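PDB 1ON9: methylmalonyl-CoA carboxyltransferase 12S subunit, which transfers the carboxyl group of methylmalonyl-CoA to the biotin of the 1.3S subunit, giving propanoyl-CoA and carboxylated biotin, and forms the hexameric core of transcarboxylase. Local coordinates for the interface of chains A and B. Numbering follows the deposited sequence. Chains: chain A/B, Methylmalonyl-CoA carboxyltransferase 12S subunit.

Contact 1: the interface of chains A and B. Residues chain A 518-521; chain B 355-356, 359.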
ATOM      1  N   HIS A 518       3.930  -5.948 -15.865  1.00 16.75           N
ATOM      2  CA  HIS A 518       5.011  -6.863 -16.165  1.00 16.78           C
ATOM      3  C   HIS A 518       5.825  -6.210 -17.254  1.00 17.43           C
ATOM      4  O   HIS A 518       5.336  -5.323 -17.962  1.00 19.75           O
ATOM      5  CB  HIS A 518       4.465  -8.221 -16.652  1.00 16.30           C
ATOM      6  CG  HIS A 518       3.406  -8.112 -17.712  1.00 15.67           C
ATOM      7  ND1 HIS A 518       3.673  -7.671 -18.992  1.00 13.35           N
ATOM      8  CD2 HIS A 518       2.072  -8.350 -17.668  1.00 14.74           C
ATOM      9  CE1 HIS A 518       2.549  -7.637 -19.687  1.00 15.01           C
ATOM     10  NE2 HIS A 518       1.562  -8.044 -18.908  1.00 15.49           N
ATOM     11  N   GLY A 519       7.074  -6.627 -17.377  1.00 16.39           N
ATOM     12  CA  GLY A 519       7.896  -6.078 -18.427  1.00 14.50           C
ATOM     13  C   GLY A 519       7.476  -6.809 -19.685  1.00 14.87           C
ATOM     14  O   GLY A 519       6.513  -7.583 -19.680  1.00 15.47           O
ATOM     15  N   ASN A 520       8.188  -6.572 -20.772  1.00 14.01           N
ATOM     16  CA  ASN A 520       7.852  -7.223 -22.022  1.00 15.44           C
ATOM     17  C   ASN A 520       8.961  -8.223 -22.318  1.00 11.93           C
ATOM     18  O   ASN A 520       9.948  -7.918 -22.973  1.00 13.34           O
ATOM     19  CB  ASN A 520       7.691  -6.148 -23.101  1.00 17.57           C
ATOM     20  CG  ASN A 520       6.495  -5.217 -22.808  1.00 28.05           C
ATOM     21  OD1 ASN A 520       6.486  -4.031 -23.176  1.00 31.57           O
ATOM     22  ND2 ASN A 520       5.479  -5.764 -22.144  1.00 26.54           N
ATOM     23  N   PHE A 521       8.797  -9.419 -21.770  1.00 12.10           N
ATOM     24  CA  PHE A 521       9.768 -10.494 -21.930  1.00 12.01           C
ATOM     25  C   PHE A 521       9.848 -10.873 -23.407  1.00 13.61           C
ATOM     26  O   PHE A 521       8.825 -11.105 -24.052  1.00 14.64           O
ATOM     27  CB  PHE A 521       9.339 -11.706 -21.101  1.00 14.79           C
ATOM     28  CG  PHE A 521      10.349 -12.804 -21.086  1.00 20.94           C
ATOM     29  CD1 PHE A 521      10.030 -14.064 -21.554  1.00 26.16           C
ATOM     30  CD2 PHE A 521      11.619 -12.584 -20.583  1.00 26.13           C
ATOM     31  CE1 PHE A 521      10.960 -15.089 -21.515  1.00 26.53           C
ATOM     32  CE2 PHE A 521      12.554 -13.608 -20.542  1.00 28.37           C
ATOM     33  CZ  PHE A 521      12.219 -14.859 -21.008  1.00 22.38           C
TER
ATOM     34  N   ASN B 355       1.049  -9.413 -24.744  1.00 11.05           N
ATOM     35  CA  ASN B 355       1.755  -8.984 -23.553  1.00 13.53           C
ATOM     36  C   ASN B 355       1.963  -7.471 -23.563  1.00 14.24           C
ATOM     37  O   ASN B 355       1.725  -6.795 -22.549  1.00 15.36           O
ATOM     38  CB  ASN B 355       3.103  -9.701 -23.453  1.00 22.60           C
ATOM     39  CG  ASN B 355       3.902  -9.270 -22.245  1.00 30.32           C
ATOM     40  OD1 ASN B 355       4.507  -8.190 -22.235  1.00 39.32           O
ATOM     41  ND2 ASN B 355       3.901 -10.101 -21.211  1.00 35.67           N
ATOM     42  N   PHE B 356       2.399  -6.942 -24.702  1.00 11.40           N
ATOM     43  CA  PHE B 356       2.624  -5.504 -24.831  1.00 12.25           C
ATOM     44  C   PHE B 356       1.349  -4.699 -24.615  1.00 12.63           C
ATOM     45  O   PHE B 356       1.340  -3.721 -23.862  1.00 12.88           O
ATOM     46  CB  PHE B 356       3.179  -5.137 -26.217  1.00 10.42           C
ATOM     47  CG  PHE B 356       3.317  -3.649 -26.416  1.00  9.95           C
ATOM     48  CD1 PHE B 356       4.447  -2.973 -25.957  1.00 11.37           C
ATOM     49  CD2 PHE B 356       2.257  -2.908 -26.933  1.00  8.73           C
ATOM     50  CE1 PHE B 356       4.516  -1.578 -25.999  1.00 13.09           C
ATOM     51  CE2 PHE B 356       2.312  -1.519 -26.980  1.00 10.98           C
ATOM     52  CZ  PHE B 356       3.449  -0.850 -26.505  1.00 12.73           C
ATOM     53  N   SER B 359       0.467  -4.599 -21.061  1.00  9.42           N
ATOM     54  CA  SER B 359       1.395  -3.750 -20.322  1.00 12.64           C
ATOM     55  C   SER B 359       0.983  -2.302 -20.412  1.00 14.39           C
ATOM     56  O   SER B 359       1.164  -1.537 -19.465  1.00  8.88           O
ATOM     57  CB  SER B 359       2.810  -3.858 -20.896  1.00 11.69           C
ATOM     58  OG  SER B 359       3.474  -4.977 -20.366  1.00 25.21           O
TER

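Contact 2: the interface of chains A and B. Residues chain A 231-232, 312, 348, 390, 523; chain B 386, 390, 523.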
ATOM      1  N   SER A 231      13.133 -30.597 -28.673  1.00 13.54           N
ATOM      2  CA  SER A 231      12.083 -29.603 -28.464  1.00 17.65           C
ATOM      3  C   SER A 231      12.330 -28.572 -27.377  1.00 16.94           C
ATOM      4  O   SER A 231      11.819 -27.456 -27.467  1.00 14.40           O
ATOM      5  CB  SER A 231      10.760 -30.301 -28.159  1.00 17.97           C
ATOM      6  OG  SER A 231      10.408 -31.170 -29.216  1.00 24.54           O
ATOM      7  N   GLY A 232      13.086 -28.955 -26.351  1.00 16.53           N
ATOM      8  CA  GLY A 232      13.358 -28.054 -25.248  1.00 14.37           C
ATOM      9  C   GLY A 232      12.123 -27.870 -24.373  1.00 16.09           C
ATOM     10  O   GLY A 232      12.039 -26.920 -23.600  1.00 16.64           O
ATOM     11  N   TYR A 312      19.332 -30.864 -22.670  1.00 15.47           N
ATOM     12  CA  TYR A 312      19.014 -29.857 -23.677  1.00 13.06           C
ATOM     13  C   TYR A 312      20.047 -28.749 -23.625  1.00 13.42           C
ATOM     14  O   TYR A 312      20.494 -28.374 -22.537  1.00 13.00           O
ATOM     15  CB  TYR A 312      17.634 -29.261 -23.399  1.00 12.88           C
ATOM     16  CG  TYR A 312      17.183 -28.229 -24.406  1.00 15.19           C
ATOM     17  CD1 TYR A 312      16.925 -28.583 -25.732  1.00 13.35           C
ATOM     18  CD2 TYR A 312      16.978 -26.900 -24.023  1.00 13.41           C
ATOM     19  CE1 TYR A 312      16.467 -27.639 -26.651  1.00 14.37           C
ATOM     20  CE2 TYR A 312      16.524 -25.955 -24.932  1.00 16.47           C
ATOM     21  CZ  TYR A 312      16.268 -26.328 -26.245  1.00 14.43           C
ATOM     22  OH  TYR A 312      15.793 -25.386 -27.135  1.00 14.48           O
ATOM     23  N   ASP A 348      17.238 -19.711 -24.109  1.00 10.44           N
ATOM     24  CA  ASP A 348      15.923 -20.031 -23.549  1.00 12.51           C
ATOM     25  C   ASP A 348      16.118 -20.804 -22.255  1.00 13.43           C
ATOM     26  O   ASP A 348      15.489 -20.526 -21.236  1.00 14.97           O
ATOM     27  CB  ASP A 348      15.124 -20.942 -24.487  1.00 12.90           C
ATOM     28  CG  ASP A 348      14.541 -20.208 -25.673  1.00 19.30           C
ATOM     29  OD1 ASP A 348      14.345 -18.972 -25.593  1.00 12.74           O
ATOM     30  OD2 ASP A 348      14.259 -20.890 -26.680  1.00 14.27           O
ATOM     31  N   LYS A 390      16.498 -12.727 -24.094  1.00 10.82           N
ATOM     32  CA  LYS A 390      15.786 -13.297 -22.942  1.00 10.56           C
ATOM     33  C   LYS A 390      16.677 -13.446 -21.717  1.00 10.42           C
ATOM     34  O   LYS A 390      16.213 -13.285 -20.583  1.00 11.63           O
ATOM     35  CB  LYS A 390      15.200 -14.672 -23.285  1.00 10.88           C
ATOM     36  CG  LYS A 390      14.193 -14.627 -24.408  1.00 14.00           C
ATOM     37  CD  LYS A 390      13.712 -16.018 -24.747  1.00 14.37           C
ATOM     38  CE  LYS A 390      12.878 -15.989 -26.012  1.00 12.12           C
ATOM     39  NZ  LYS A 390      12.231 -17.306 -26.148  1.00 11.82           N
ATOM     40  N   CYS A 523      10.034 -12.837 -26.853  1.00 14.44           N
ATOM     41  CA  CYS A 523       9.447 -14.105 -27.251  1.00 18.88           C
ATOM     42  C   CYS A 523      10.339 -14.833 -28.254  1.00 22.20           C
ATOM     43  O   CYS A 523      10.604 -16.033 -28.027  1.00 25.31           O
ATOM     44  CB  CYS A 523       8.063 -13.879 -27.853  1.00 17.08           C
ATOM     45  SG  CYS A 523       6.873 -13.273 -26.653  1.00 19.64           S
ATOM     46  OXT CYS A 523      10.758 -14.201 -29.251  1.00 23.36           O
TER
ATOM     47  N   ARG B 386       5.925 -25.290 -26.022  1.00 14.29           N
ATOM     48  CA  ARG B 386       6.283 -24.147 -25.190  1.00 14.84           C
ATOM     49  C   ARG B 386       5.987 -22.805 -25.868  1.00 15.93           C
ATOM     50  O   ARG B 386       5.691 -21.834 -25.189  1.00 14.71           O
ATOM     51  CB  ARG B 386       7.750 -24.233 -24.748  1.00 14.01           C
ATOM     52  CG  ARG B 386       8.779 -24.334 -25.870  1.00 10.95           C
ATOM     53  CD  ARG B 386      10.118 -24.853 -25.318  1.00 12.19           C
ATOM     54  NE  ARG B 386      11.082 -25.082 -26.386  1.00 12.65           N
ATOM     55  CZ  ARG B 386      11.783 -24.129 -26.989  1.00 18.69           C
ATOM     56  NH1 ARG B 386      11.645 -22.856 -26.620  1.00 15.93           N
ATOM     57  NH2 ARG B 386      12.600 -24.443 -27.990  1.00 16.40           N
ATOM     58  N   LYS B 390       2.852 -19.694 -24.872  1.00 10.10           N
ATOM     59  CA  LYS B 390       3.009 -18.250 -24.703  1.00 12.50           C
ATOM     60  C   LYS B 390       1.695 -17.507 -24.920  1.00 13.59           C
ATOM     61  O   LYS B 390       1.397 -16.554 -24.213  1.00 11.69           O
ATOM     62  CB  LYS B 390       4.071 -17.700 -25.656  1.00 11.32           C
ATOM     63  CG  LYS B 390       5.453 -18.271 -25.421  1.00 10.27           C
ATOM     64  CD  LYS B 390       6.487 -17.716 -26.390  1.00 12.04           C
ATOM     65  CE  LYS B 390       7.805 -18.439 -26.191  1.00 15.28           C
ATOM     66  NZ  LYS B 390       8.867 -17.948 -27.094  1.00 13.32           N
ATOM     67  N   CYS B 523       9.441 -19.893 -22.496  1.00 15.09           N
ATOM     68  CA  CYS B 523      10.518 -19.411 -23.353  1.00 17.24           C
ATOM     69  C   CYS B 523      10.551 -20.171 -24.666  1.00 18.28           C
ATOM     70  O   CYS B 523      10.593 -19.506 -25.717  1.00 21.87           O
ATOM     71  CB  CYS B 523      11.867 -19.554 -22.658  1.00 15.28           C
ATOM     72  SG  CYS B 523      12.062 -18.411 -21.305  1.00 18.01           S
ATOM     73  OXT CYS B 523      10.550 -21.416 -24.616  1.00 20.54           O
TER
HETATM   74  O   HOH W   1       9.712 -16.315 -24.698  1.00 11.57           O
HETATM   75  O   HOH W   2      14.708 -22.675 -28.708  1.00 14.48           O

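Contact 1: the interface of chains A and B
The C-terminal tail of chain A, the loop stretch A:His518 to A:Phe521, lies against the last turns of helix 344-359 of chain B, where A:Asn520 and A:His518 meet B:Asn355 and B:Ser359. One turn separates the two helix residues, and the amide nitrogen of A:Asn520 reaches both. Its ND2 donates to the side-chain oxygen OD1 of B:Asn355 at 2.6 Å, and to the hydroxyl OG of B:Ser359 at 2.8 Å. The first bond arrives nearly in line with the acceptor's C=O (172°), while the two amide planes stand 84° apart, so the amides meet crosswise rather than as a coplanar pair. Both acceptors are somewhat tilted from the plane of the donating amide, and both bonds are bent at the hydrogen. With CG of A:Asn520 beside its backbone N (chi1 -65°), the amide swings toward the helix; its OD1 turns the other way, 3.6 Å from CD1 of B:Phe356.

B:Ser359 acts in both senses: having accepted from A:Asn520, its OG donates to the backbone O of A:His518 at 3.1 Å, approaching from above the carbonyl plane. The A:His518 ring is fixed from its own chain, since ND1 donates to the backbone O of A:Gly519 at 2.9 Å, close to the ring plane. OG of B:Ser359 lies 3.0 Å from ND1 but well out of the ring plane, on the side opposite the B:Asn355 amide, so this is at best a poor hydrogen bond. CE1 of the same ring packs against the amide carbon CG of B:Asn355 at 3.3 Å, the ring and amide planes being inclined to each other. B:Asn355 thus offers its oxygen to A:Asn520 while its amide packs on A:His518. This small polar patch, burying 145 Å² in all, fastens the tail of one subunit to its neighbour and probably helps hold the homohexamer together.

Contact 2: the interface of chains A and B
This is a charged, two-fold symmetric homodimer interface that joins two 12S subunits of the hexamer through their C-terminal carboxylates and basic side chains of helix 384-397. A:Lys390 and B:Lys390 extend toward each other tip to tip, their NZ atoms 3.6 Å apart, with carboxylate oxygens bridging them. With CG beside the backbone N (B:Lys390 chi1 -62°), each extended chain brings NZ to the carboxylates. The O of B:Cys523 accepts a hydrogen bond from NZ of A:Lys390 at 2.8 Å as well as one from its own chain's lysine; the O of A:Cys523 likewise takes NZ of B:Lys390 at 2.7 Å. Water 1 bonds to both ammonium groups, and OD1 of A:Asp348 forms a salt bridge with NZ of A:Lys390 at 2.7 Å. These negative groups probably offset the closeness of the two lysines.

B:Arg386 carries the network further into chain A. Its NE donates to the backbone O of A:Ser231 at 2.7 Å, a nearly straight bond (164° at H) lying in both the carbonyl and guanidinium planes. NH1 donates to OXT of B:Cys523 at 2.7 Å, again in the guanidinium plane, which ties the arginine to its own terminus. By contrast, OD2 of A:Asp348 is met by NH1 at 3.3 Å from above the carboxylate plane, a longer salt bridge reinforced by water 2 between OD2 and NH2. The site thereby fixes both chain ends at the subunit boundary and probably helps stabilise the hexameric core.

Contact 1 and contact 2 lie close together, about 17 Å between the centres of their C-alpha atoms, in one two-fold symmetric interface. The C-terminal tail of chain A runs through both: residues 518-521 belong to contact 1, and A:Cys523 follows two positions later in contact 2. Helix 344-359 also serves twice, with its start, at A:Asp348, used in contact 2 and its end, at B:Asn355 and B:Ser359, in contact 1. Because symmetry repeats contact 1 with the chains exchanged, each tail is held laterally by the partner's helix and at its end by paired lysines, which probably makes tail ordering and dimer assembly interdependent.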